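Local coordinates for extracellular protein containing a SCP domain (Bacillus anthracis, PDB 4IFA) that is of unknown function but is an extracellular protein that carries a CAP-associated N-terminal region followed by an SCP domain of the cysteine-rich secretory protein family, at residues Leu62-Arg71 with Glu80-Leu88; Phe284-Ala292 with Gly310-Phe320. All coordinates share one frame; numbering follows the deposited sequence.

Contact 1 of 2, residues Leu62-Arg71 with Glu80-Leu88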
loop_
_atom_site.group_PDB
_atom_site.type_symbol
_atom_site.label_atom_id
_atom_site.label_comp_id
_atom_site.label_asym_id
_atom_site.label_seq_id
_atom_site.Cartn_x
_atom_site.Cartn_y
_atom_site.Cartn_z
ATOM N N LEU A 62 7.965 -10.093 17.518
ATOM C CA LEU A 62 7.082 -10.201 16.354
ATOM C C LEU A 62 7.049 -11.659 15.914
ATOM O O LEU A 62 5.965 -12.236 15.756
ATOM C CB LEU A 62 7.562 -9.289 15.231
ATOM C CG LEU A 62 6.771 -9.356 13.933
ATOM C CD1 LEU A 62 5.261 -9.001 14.138
ATOM C CD2 LEU A 62 7.380 -8.407 12.930
ATOM N N LEU A 63 8.227 -12.291 15.829
ATOM C CA LEU A 63 8.286 -13.704 15.420
ATOM C C LEU A 63 7.482 -14.604 16.385
ATOM O O LEU A 63 6.768 -15.503 15.962
ATOM C CB LEU A 63 9.745 -14.154 15.316
ATOM C CG LEU A 63 10.035 -15.487 14.657
ATOM C CD1 LEU A 63 9.522 -15.462 13.240
ATOM C CD2 LEU A 63 11.512 -15.714 14.688
ATOM N N ALA A 64 7.624 -14.375 17.697
ATOM C CA ALA A 64 6.888 -15.139 18.709
ATOM C C ALA A 64 5.376 -15.017 18.650
ATOM O O ALA A 64 4.667 -16.010 18.834
ATOM C CB ALA A 64 7.349 -14.709 20.114
ATOM N N LYS A 65 4.897 -13.794 18.415
ATOM C CA LYS A 65 3.471 -13.464 18.448
ATOM C C LYS A 65 2.769 -13.712 17.107
ATOM O O LYS A 65 1.609 -14.136 17.091
ATOM C CB LYS A 65 3.291 -11.992 18.866
ATOM C CG LYS A 65 3.862 -11.551 20.230
ATOM C CD LYS A 65 3.026 -11.956 21.374
ATOM C CE LYS A 65 3.711 -11.695 22.737
ATOM N NZ LYS A 65 3.984 -10.263 23.068
ATOM N N TRP A 66 3.452 -13.413 15.995
ATOM C CA TRP A 66 2.889 -13.564 14.629
ATOM C C TRP A 66 3.345 -14.768 13.808
ATOM O O TRP A 66 2.740 -15.084 12.775
ATOM C CB TRP A 66 3.125 -12.267 13.801
ATOM C CG TRP A 66 1.875 -11.500 13.506
ATOM C CD1 TRP A 66 1.134 -11.571 12.367
ATOM C CD2 TRP A 66 1.200 -10.575 14.377
ATOM N NE1 TRP A 66 0.058 -10.773 12.473
ATOM C CE2 TRP A 66 0.061 -10.125 13.679
ATOM C CE3 TRP A 66 1.454 -10.061 15.652
ATOM C CZ2 TRP A 66 -0.854 -9.219 14.229
ATOM C CZ3 TRP A 66 0.553 -9.145 16.189
ATOM C CH2 TRP A 66 -0.566 -8.727 15.473
ATOM N N GLY A 67 4.410 -15.448 14.232
ATOM C CA GLY A 67 4.994 -16.559 13.473
ATOM C C GLY A 67 5.897 -16.057 12.346
ATOM O O GLY A 67 6.139 -14.851 12.223
ATOM N N GLU A 68 6.396 -16.964 11.520
ATOM C CA GLU A 68 7.263 -16.599 10.416
ATOM C C GLU A 68 6.419 -15.921 9.341
ATOM O O GLU A 68 5.309 -16.379 9.042
ATOM C CB GLU A 68 7.974 -17.821 9.807
ATOM C CG GLU A 68 9.113 -18.432 10.631
ATOM C CD GLU A 68 10.416 -17.608 10.642
ATOM O OE1 GLU A 68 10.559 -16.621 9.879
ATOM O OE2 GLU A 68 11.334 -17.975 11.430
ATOM N N PRO A 69 6.919 -14.796 8.788
ATOM C CA PRO A 69 6.208 -14.175 7.695
ATOM C C PRO A 69 6.267 -15.046 6.433
ATOM O O PRO A 69 7.122 -15.934 6.317
ATOM C CB PRO A 69 6.998 -12.887 7.461
ATOM C CG PRO A 69 8.362 -13.178 7.899
ATOM C CD PRO A 69 8.250 -14.190 9.000
ATOM N N SER A 70 5.360 -14.776 5.503
ATOM C CA SER A 70 5.334 -15.469 4.218
ATOM C C SER A 70 6.547 -15.071 3.392
ATOM O O SER A 70 7.272 -15.933 2.867
ATOM C CB SER A 70 4.081 -15.069 3.446
ATOM O OG SER A 70 2.951 -15.084 4.300
ATOM N N ARG A 71 6.782 -13.759 3.338
ATOM C CA ARG A 71 7.834 -13.136 2.508
ATOM C C ARG A 71 8.576 -12.113 3.369
ATOM O O ARG A 71 7.960 -11.459 4.222
ATOM C CB ARG A 71 7.229 -12.270 1.341
ATOM C CG ARG A 71 6.494 -12.990 0.299
ATOM C CD ARG A 71 6.591 -12.271 -1.043
ATOM N NE ARG A 71 6.250 -10.850 -0.990
ATOM C CZ ARG A 71 5.009 -10.395 -0.845
ATOM N NH1 ARG A 71 4.765 -9.090 -0.838
ATOM N NH2 ARG A 71 4.000 -11.235 -0.716
ATOM N N GLU A 80 12.989 -3.724 6.289
ATOM C CA GLU A 80 12.559 -4.861 5.483
ATOM C C GLU A 80 11.099 -5.131 5.837
ATOM O O GLU A 80 10.686 -5.101 7.017
ATOM C CB GLU A 80 13.382 -6.117 5.797
ATOM C CG GLU A 80 14.829 -6.089 5.382
ATOM C CD GLU A 80 15.528 -7.329 5.853
ATOM O OE1 GLU A 80 15.916 -7.383 7.043
ATOM O OE2 GLU A 80 15.703 -8.244 5.037
ATOM N N TRP A 81 10.308 -5.407 4.822
ATOM C CA TRP A 81 8.926 -5.797 5.041
ATOM C C TRP A 81 8.822 -7.277 5.349
ATOM O O TRP A 81 9.350 -8.127 4.593
ATOM C CB TRP A 81 8.044 -5.501 3.837
ATOM C CG TRP A 81 7.722 -4.091 3.507
ATOM C CD1 TRP A 81 8.102 -3.393 2.378
ATOM C CD2 TRP A 81 6.854 -3.226 4.237
ATOM N NE1 TRP A 81 7.519 -2.153 2.383
ATOM C CE2 TRP A 81 6.723 -2.033 3.487
ATOM C CE3 TRP A 81 6.171 -3.344 5.444
ATOM C CZ2 TRP A 81 5.938 -0.966 3.923
ATOM C CZ3 TRP A 81 5.385 -2.291 5.862
ATOM C CH2 TRP A 81 5.305 -1.103 5.112
ATOM N N TRP A 82 8.123 -7.602 6.427
ATOM C CA TRP A 82 7.780 -8.974 6.810
ATOM C C TRP A 82 6.287 -9.048 6.462
ATOM O O TRP A 82 5.441 -8.428 7.151
ATOM C CB TRP A 82 8.005 -9.201 8.305
ATOM C CG TRP A 82 9.418 -9.327 8.769
ATOM C CD1 TRP A 82 10.527 -8.731 8.250
ATOM C CD2 TRP A 82 9.833 -10.019 9.939
ATOM N NE1 TRP A 82 11.640 -9.070 9.011
ATOM C CE2 TRP A 82 11.238 -9.867 10.049
ATOM C CE3 TRP A 82 9.156 -10.779 10.900
ATOM C CZ2 TRP A 82 11.978 -10.440 11.097
ATOM C CZ3 TRP A 82 9.897 -11.373 11.921
ATOM C CH2 TRP A 82 11.286 -11.176 12.030
ATOM N N VAL A 83 5.929 -9.843 5.462
ATOM C CA VAL A 83 4.572 -9.848 4.923
ATOM C C VAL A 83 3.809 -11.085 5.363
ATOM O O VAL A 83 4.259 -12.204 5.157
ATOM C CB VAL A 83 4.634 -9.860 3.387
ATOM C CG1 VAL A 83 3.254 -9.840 2.771
ATOM C CG2 VAL A 83 5.410 -8.638 2.906
ATOM N N TYR A 84 2.629 -10.871 5.937
ATOM C CA TYR A 84 1.700 -11.910 6.366
ATOM C C TYR A 84 0.460 -11.845 5.466
ATOM O O TYR A 84 -0.526 -11.194 5.801
ATOM C CB TYR A 84 1.325 -11.699 7.844
ATOM C CG TYR A 84 2.518 -11.881 8.755
ATOM C CD1 TYR A 84 2.783 -13.096 9.366
ATOM C CD2 TYR A 84 3.410 -10.825 8.988
ATOM C CE1 TYR A 84 3.913 -13.281 10.182
ATOM C CE2 TYR A 84 4.537 -10.992 9.785
ATOM C CZ TYR A 84 4.768 -12.198 10.407
ATOM O OH TYR A 84 5.890 -12.351 11.205
ATOM N N ASN A 85 0.552 -12.537 4.336
ATOM C CA ASN A 85 -0.503 -12.451 3.301
ATOM C C ASN A 85 -1.237 -13.748 3.031
ATOM O O ASN A 85 -2.018 -13.794 2.094
ATOM C CB ASN A 85 0.115 -11.985 1.969
ATOM C CG ASN A 85 1.046 -13.016 1.375
ATOM O OD1 ASN A 85 1.513 -13.897 2.090
ATOM N ND2 ASN A 85 1.340 -12.932 0.077
ATOM N N GLN A 86 -1.056 -14.776 3.832
ATOM C CA GLN A 86 -1.698 -16.061 3.480
ATOM C C GLN A 86 -3.206 -16.123 3.742
ATOM O O GLN A 86 -3.900 -16.999 3.210
ATOM C CB GLN A 86 -0.919 -17.250 4.048
ATOM C CG GLN A 86 0.529 -17.363 3.471
ATOM C CD GLN A 86 0.607 -17.564 1.936
ATOM O OE1 GLN A 86 0.107 -18.566 1.402
ATOM N NE2 GLN A 86 1.264 -16.629 1.232
ATOM N N ASP A 87 -3.708 -15.178 4.528
ATOM C CA ASP A 87 -5.124 -15.052 4.779
ATOM C C ASP A 87 -5.451 -13.600 4.518
ATOM O O ASP A 87 -5.104 -12.703 5.313
ATOM C CB ASP A 87 -5.450 -15.437 6.224
ATOM C CG ASP A 87 -6.927 -15.292 6.564
ATOM O OD1 ASP A 87 -7.706 -14.650 5.822
ATOM O OD2 ASP A 87 -7.302 -15.867 7.625
ATOM N N LEU A 88 -6.185 -13.342 3.432
ATOM C CA LEU A 88 -6.495 -11.954 3.064
ATOM C C LEU A 88 -7.294 -11.196 4.125
ATOM O O LEU A 88 -7.143 -9.980 4.221
ATOM C CB LEU A 88 -7.147 -11.829 1.675
ATOM C CG LEU A 88 -6.237 -12.173 0.476
ATOM C CD1 LEU A 88 -6.976 -11.802 -0.817
ATOM C CD2 LEU A 88 -4.802 -11.535 0.509
HETATM O O HOH W 1 0.993 -15.144 6.245
#
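The ring of Tyr-84 is gripped between Trp-66 and Pro-69. Trp-66 comes from the helix end with the edge of its indole, setting CD1 over the centre of the phenol ring in an edge-to-face pair whose planes lie 67° apart. Across the opposite face Pro-69 makes a CH-pi contact, its CA 3.8 Å from the centroid of the Tyr-84 ring. Chi1 of -65° swings the phenol beside its own backbone N, and its OH then donates to Gly-67 O at 2.7 Å, which fixes the ring at its edge. Gly-67 leaves the helix with positive phi, a shape glycine adopts without strain. Trp-82 extends the apolar patch: Leu-62, with CG anti to the backbone N (chi1 177°), brings CD2 to 3.6 Å from Trp-82 CE3, while the puckered ring of Pro-69 sets CG 3.9 Å from Trp-82 CE3. In the conformer described, Ser-70 OG donates to Asn-85 OD1 at 2.9 Å and accepts from a water that also takes the N-H of Gln-86. Gln-86 NE2 is a second donor to Asn-85 OD1, and Asn-85 ND2 is hydrogen-bonded to Asp-226. Arg-71 lays its guanidinium over Val-83 CG2, and its NE forms a salt bridge with Glu-73. Ser-70 N donates to Val-83 O at 2.8 Å and Val-83 N to Arg-71 O at 2.9 Å; Ser-70 and Arg-71 both face Val-83, a classic beta bulge where the chain enters antiparallel edge strand 71-74.

Contact 2 of 2, residues Phe284-Ala292 with Gly310-Phe320; sequences FQLAGENIA and GHRKNLLNEQF
Asn-290 reaches from the strand to the helix and uses both ends of its amide. Its OD1 accepts from Asn-314 ND2 at 3.0 Å in a nearly straight bond (168° at the hydrogen), the donor lying well above the Asn-290 carbonyl plane but keeping OD1 in its own amide plane. Its ND2 donates to His-311 O at 3.1 Å, a carbonyl that also takes the helical N-H of Leu-315, and has a further partner in Gln-334. With chi1 at -72° the amide lies beside the backbone N, where it meets CB and CD2 of His-311, whose ND1 is hydrogen-bonded to Ser-308. Asparagine suits this buried place because one short side chain supplies donor and acceptor together. Here helix 309-315 packs on edge strand 286-293, an alpha-on-beta layer of the alpha/beta SCP domain. Gly-288 sits where a side chain would collide with Asn-314 OD1 and Phe-320 CZ; its N lies 3.6 Å from Phe-320 CZ. At the start of the strand, beside the turn 317-320, the contact is more open, although Phe-320 itself is buried. Leu-286, partly exposed, crosses Phe-320 at about a right angle, CD2 touching Phe-320 CE1 at 3.7 Å, and its same methyl meets Gln-319 OE1. Gln-319 is solvent-exposed, yet its position is set by Asn-317: OD1 takes the N-H of Gln-319 at 2.8 Å, an Asx turn, while Asn-317 ND2 returns a bond to Gln-319 OE1.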
loop_
_atom_site.group_PDB
_atom_site.type_symbol
_atom_site.label_atom_id
_atom_site.label_comp_id
_atom_site.label_asym_id
_atom_site.label_seq_id
_atom_site.Cartn_x
_atom_site.Cartn_y
_atom_site.Cartn_z
ATOM N N PHE A 284 -4.885 -11.877 -25.174
ATOM C CA PHE A 284 -5.916 -11.465 -24.237
ATOM C C PHE A 284 -7.208 -11.142 -24.983
ATOM O O PHE A 284 -7.180 -10.756 -26.151
ATOM C CB PHE A 284 -5.394 -10.246 -23.421
ATOM C CG PHE A 284 -4.986 -9.091 -24.278
ATOM C CD1 PHE A 284 -5.876 -8.085 -24.565
ATOM C CD2 PHE A 284 -3.713 -9.038 -24.841
ATOM C CE1 PHE A 284 -5.513 -7.021 -25.362
ATOM C CE2 PHE A 284 -3.347 -7.983 -25.658
ATOM C CZ PHE A 284 -4.264 -6.975 -25.922
ATOM N N GLN A 285 -8.326 -11.309 -24.276
ATOM C CA GLN A 285 -9.648 -10.957 -24.761
ATOM C C GLN A 285 -9.908 -9.496 -24.484
ATOM O O GLN A 285 -10.634 -8.842 -25.207
ATOM C CB GLN A 285 -10.693 -11.797 -24.016
ATOM C CG GLN A 285 -10.614 -13.273 -24.347
ATOM C CD GLN A 285 -11.579 -14.090 -23.530
ATOM O OE1 GLN A 285 -12.599 -13.577 -23.072
ATOM N NE2 GLN A 285 -11.326 -15.390 -23.442
ATOM N N LEU A 286 -9.288 -8.974 -23.427
ATOM C CA LEU A 286 -9.468 -7.583 -22.985
ATOM C C LEU A 286 -8.289 -7.192 -22.094
ATOM O O LEU A 286 -7.728 -8.054 -21.392
ATOM C CB LEU A 286 -10.737 -7.467 -22.152
ATOM C CG LEU A 286 -11.259 -6.063 -21.907
ATOM C CD1 LEU A 286 -11.898 -5.552 -23.209
ATOM C CD2 LEU A 286 -12.273 -6.017 -20.773
ATOM N N ALA A 287 -7.935 -5.902 -22.092
ATOM C CA ALA A 287 -6.834 -5.387 -21.289
ATOM C C ALA A 287 -7.159 -3.998 -20.758
ATOM O O ALA A 287 -7.963 -3.254 -21.343
ATOM C CB ALA A 287 -5.544 -5.336 -22.070
ATOM N N GLY A 288 -6.538 -3.676 -19.643
ATOM C CA GLY A 288 -6.637 -2.341 -19.032
ATOM C C GLY A 288 -5.351 -2.011 -18.307
ATOM O O GLY A 288 -4.582 -2.893 -17.976
ATOM N N GLU A 289 -5.121 -0.722 -18.068
ATOM C CA GLU A 289 -3.891 -0.283 -17.411
ATOM C C GLU A 289 -4.109 0.846 -16.427
ATOM O O GLU A 289 -4.822 1.783 -16.736
ATOM C CB GLU A 289 -2.899 0.212 -18.457
ATOM C CG GLU A 289 -1.623 0.882 -17.930
ATOM C CD GLU A 289 -0.648 1.128 -19.063
ATOM O OE1 GLU A 289 -0.776 2.172 -19.755
ATOM O OE2 GLU A 289 0.210 0.255 -19.265
ATOM N N ASN A 290 -3.436 0.746 -15.271
ATOM C CA ASN A 290 -3.321 1.863 -14.354
ATOM C C ASN A 290 -1.829 2.186 -14.221
ATOM O O ASN A 290 -1.026 1.294 -14.016
ATOM C CB ASN A 290 -3.868 1.560 -12.945
ATOM C CG ASN A 290 -5.358 1.481 -12.897
ATOM O OD1 ASN A 290 -6.053 2.056 -13.734
ATOM N ND2 ASN A 290 -5.891 0.811 -11.854
ATOM N N ILE A 291 -1.501 3.470 -14.276
ATOM C CA ILE A 291 -0.141 3.966 -14.100
ATOM C C ILE A 291 -0.093 5.001 -12.976
ATOM O O ILE A 291 -1.062 5.711 -12.704
ATOM C CB ILE A 291 0.495 4.542 -15.425
ATOM C CG1 ILE A 291 -0.450 5.516 -16.106
ATOM C CG2 ILE A 291 0.888 3.381 -16.358
ATOM C CD1 ILE A 291 0.189 6.218 -17.350
ATOM N N ALA A 292 1.050 5.026 -12.279
ATOM C CA ALA A 292 1.310 5.976 -11.202
ATOM C C ALA A 292 2.784 6.281 -11.137
ATOM O O ALA A 292 3.619 5.452 -11.480
ATOM C CB ALA A 292 0.897 5.369 -9.858
ATOM N N GLY A 310 -11.250 6.824 -12.850
ATOM C CA GLY A 310 -10.824 6.056 -14.015
ATOM C C GLY A 310 -10.021 4.830 -13.669
ATOM O O GLY A 310 -10.146 3.754 -14.299
ATOM N N HIS A 311 -9.167 4.982 -12.679
ATOM C CA HIS A 311 -8.321 3.876 -12.262
ATOM C C HIS A 311 -9.127 2.824 -11.502
ATOM O O HIS A 311 -8.916 1.609 -11.599
ATOM C CB HIS A 311 -7.171 4.391 -11.404
ATOM C CG HIS A 311 -6.317 5.403 -12.096
ATOM N ND1 HIS A 311 -6.618 6.742 -12.144
ATOM C CD2 HIS A 311 -5.145 5.254 -12.757
ATOM C CE1 HIS A 311 -5.675 7.379 -12.820
ATOM N NE2 HIS A 311 -4.753 6.499 -13.182
ATOM N N ARG A 312 -10.039 3.314 -10.666
ATOM C CA ARG A 312 -10.964 2.464 -9.911
ATOM C C ARG A 312 -11.788 1.567 -10.815
ATOM O O ARG A 312 -12.066 0.415 -10.484
ATOM C CB ARG A 312 -11.862 3.355 -9.039
ATOM C CG ARG A 312 -12.857 2.645 -8.138
ATOM C CD ARG A 312 -13.780 3.713 -7.545
ATOM N NE ARG A 312 -14.693 3.182 -6.527
ATOM C CZ ARG A 312 -14.324 2.939 -5.273
ATOM N NH1 ARG A 312 -13.065 3.132 -4.872
ATOM N NH2 ARG A 312 -15.203 2.463 -4.405
ATOM N N LYS A 313 -12.206 2.096 -11.972
ATOM C CA LYS A 313 -12.948 1.293 -12.942
ATOM C C LYS A 313 -12.166 0.019 -13.298
ATOM O O LYS A 313 -12.771 -1.046 -13.397
ATOM C CB LYS A 313 -13.348 2.105 -14.199
ATOM C CG LYS A 313 -14.424 3.141 -13.911
ATOM C CD LYS A 313 -15.015 3.849 -15.112
ATOM C CE LYS A 313 -15.925 5.006 -14.609
ATOM N NZ LYS A 313 -16.918 4.612 -13.553
ATOM N N ASN A 314 -10.834 0.111 -13.484
ATOM C CA ASN A 314 -10.068 -1.083 -13.813
ATOM C C ASN A 314 -9.982 -2.031 -12.619
ATOM O O ASN A 314 -10.195 -3.239 -12.757
ATOM C CB ASN A 314 -8.663 -0.746 -14.306
ATOM C CG ASN A 314 -8.645 -0.123 -15.665
ATOM O OD1 ASN A 314 -9.416 -0.517 -16.564
ATOM N ND2 ASN A 314 -7.753 0.836 -15.845
ATOM N N LEU A 315 -9.749 -1.472 -11.425
ATOM C CA LEU A 315 -9.712 -2.297 -10.218
ATOM C C LEU A 315 -10.957 -3.119 -10.022
ATOM O O LEU A 315 -10.909 -4.261 -9.593
ATOM C CB LEU A 315 -9.533 -1.420 -8.977
ATOM C CG LEU A 315 -8.180 -0.738 -8.844
ATOM C CD1 LEU A 315 -8.237 0.303 -7.705
ATOM C CD2 LEU A 315 -7.007 -1.684 -8.582
ATOM N N LEU A 316 -12.103 -2.533 -10.356
ATOM C CA LEU A 316 -13.403 -3.137 -10.046
ATOM C C LEU A 316 -14.086 -3.811 -11.230
ATOM O O LEU A 316 -15.244 -4.198 -11.145
ATOM C CB LEU A 316 -14.351 -2.091 -9.417
ATOM C CG LEU A 316 -13.857 -1.413 -8.141
ATOM C CD1 LEU A 316 -14.916 -0.480 -7.574
ATOM C CD2 LEU A 316 -13.395 -2.426 -7.114
ATOM N N ASN A 317 -13.356 -3.998 -12.329
ATOM C CA ASN A 317 -13.960 -4.596 -13.511
ATOM C C ASN A 317 -14.030 -6.098 -13.389
ATOM O O ASN A 317 -13.009 -6.770 -13.373
ATOM C CB ASN A 317 -13.182 -4.186 -14.765
ATOM C CG ASN A 317 -13.902 -4.567 -16.053
ATOM O OD1 ASN A 317 -14.862 -5.351 -16.063
ATOM N ND2 ASN A 317 -13.452 -3.979 -17.159
ATOM N N GLU A 318 -15.238 -6.638 -13.295
ATOM C CA GLU A 318 -15.408 -8.080 -13.173
ATOM C C GLU A 318 -14.940 -8.841 -14.438
ATOM O O GLU A 318 -14.675 -10.060 -14.385
ATOM C CB GLU A 318 -16.882 -8.417 -12.858
ATOM C CG GLU A 318 -17.127 -9.907 -12.547
ATOM C CD GLU A 318 -18.428 -10.163 -11.798
ATOM O OE1 GLU A 318 -19.432 -9.465 -12.096
ATOM O OE2 GLU A 318 -18.452 -11.070 -10.922
ATOM N N GLN A 319 -14.854 -8.150 -15.575
ATOM C CA GLN A 319 -14.419 -8.808 -16.822
ATOM C C GLN A 319 -12.961 -9.307 -16.741
ATOM O O GLN A 319 -12.598 -10.259 -17.453
ATOM C CB GLN A 319 -14.541 -7.868 -18.035
ATOM C CG GLN A 319 -15.941 -7.433 -18.459
ATOM C CD GLN A 319 -15.911 -6.239 -19.436
ATOM O OE1 GLN A 319 -15.024 -5.394 -19.362
ATOM N NE2 GLN A 319 -16.908 -6.150 -20.332
ATOM N N PHE A 320 -12.119 -8.635 -15.951
ATOM C CA PHE A 320 -10.711 -9.020 -15.821
ATOM C C PHE A 320 -10.532 -10.267 -14.968
ATOM O O PHE A 320 -11.216 -10.455 -13.950
ATOM C CB PHE A 320 -9.869 -7.890 -15.260
ATOM C CG PHE A 320 -9.778 -6.697 -16.153
ATOM C CD1 PHE A 320 -9.561 -6.828 -17.524
ATOM C CD2 PHE A 320 -9.842 -5.420 -15.616
ATOM C CE1 PHE A 320 -9.457 -5.699 -18.323
ATOM C CE2 PHE A 320 -9.737 -4.298 -16.426
ATOM C CZ PHE A 320 -9.531 -4.448 -17.760
#

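In the fold
Contact 1 comes entirely before contact 2 along the chain: residues 62-71 with 80-88 belong to the CAP-associated N-terminal region, residues 284-292 with 310-320 to the SCP domain. Their centres are 29 Å apart and their nearest atoms about 12 Å, so they do not touch. Nor do they share a sheet: strand 80-84 belongs to the seven-stranded antiparallel sheet, strand 286-293 to the edge of the four-stranded mixed one. Helix 210-234 connects their surroundings, since Arg-71 and Leu-88 lean on it near contact 1, while its Arg-232 bonds to backbone oxygens of Leu-315 and Asn-317 in contact 2; it thus touches parts of both regions and probably helps to hold them together.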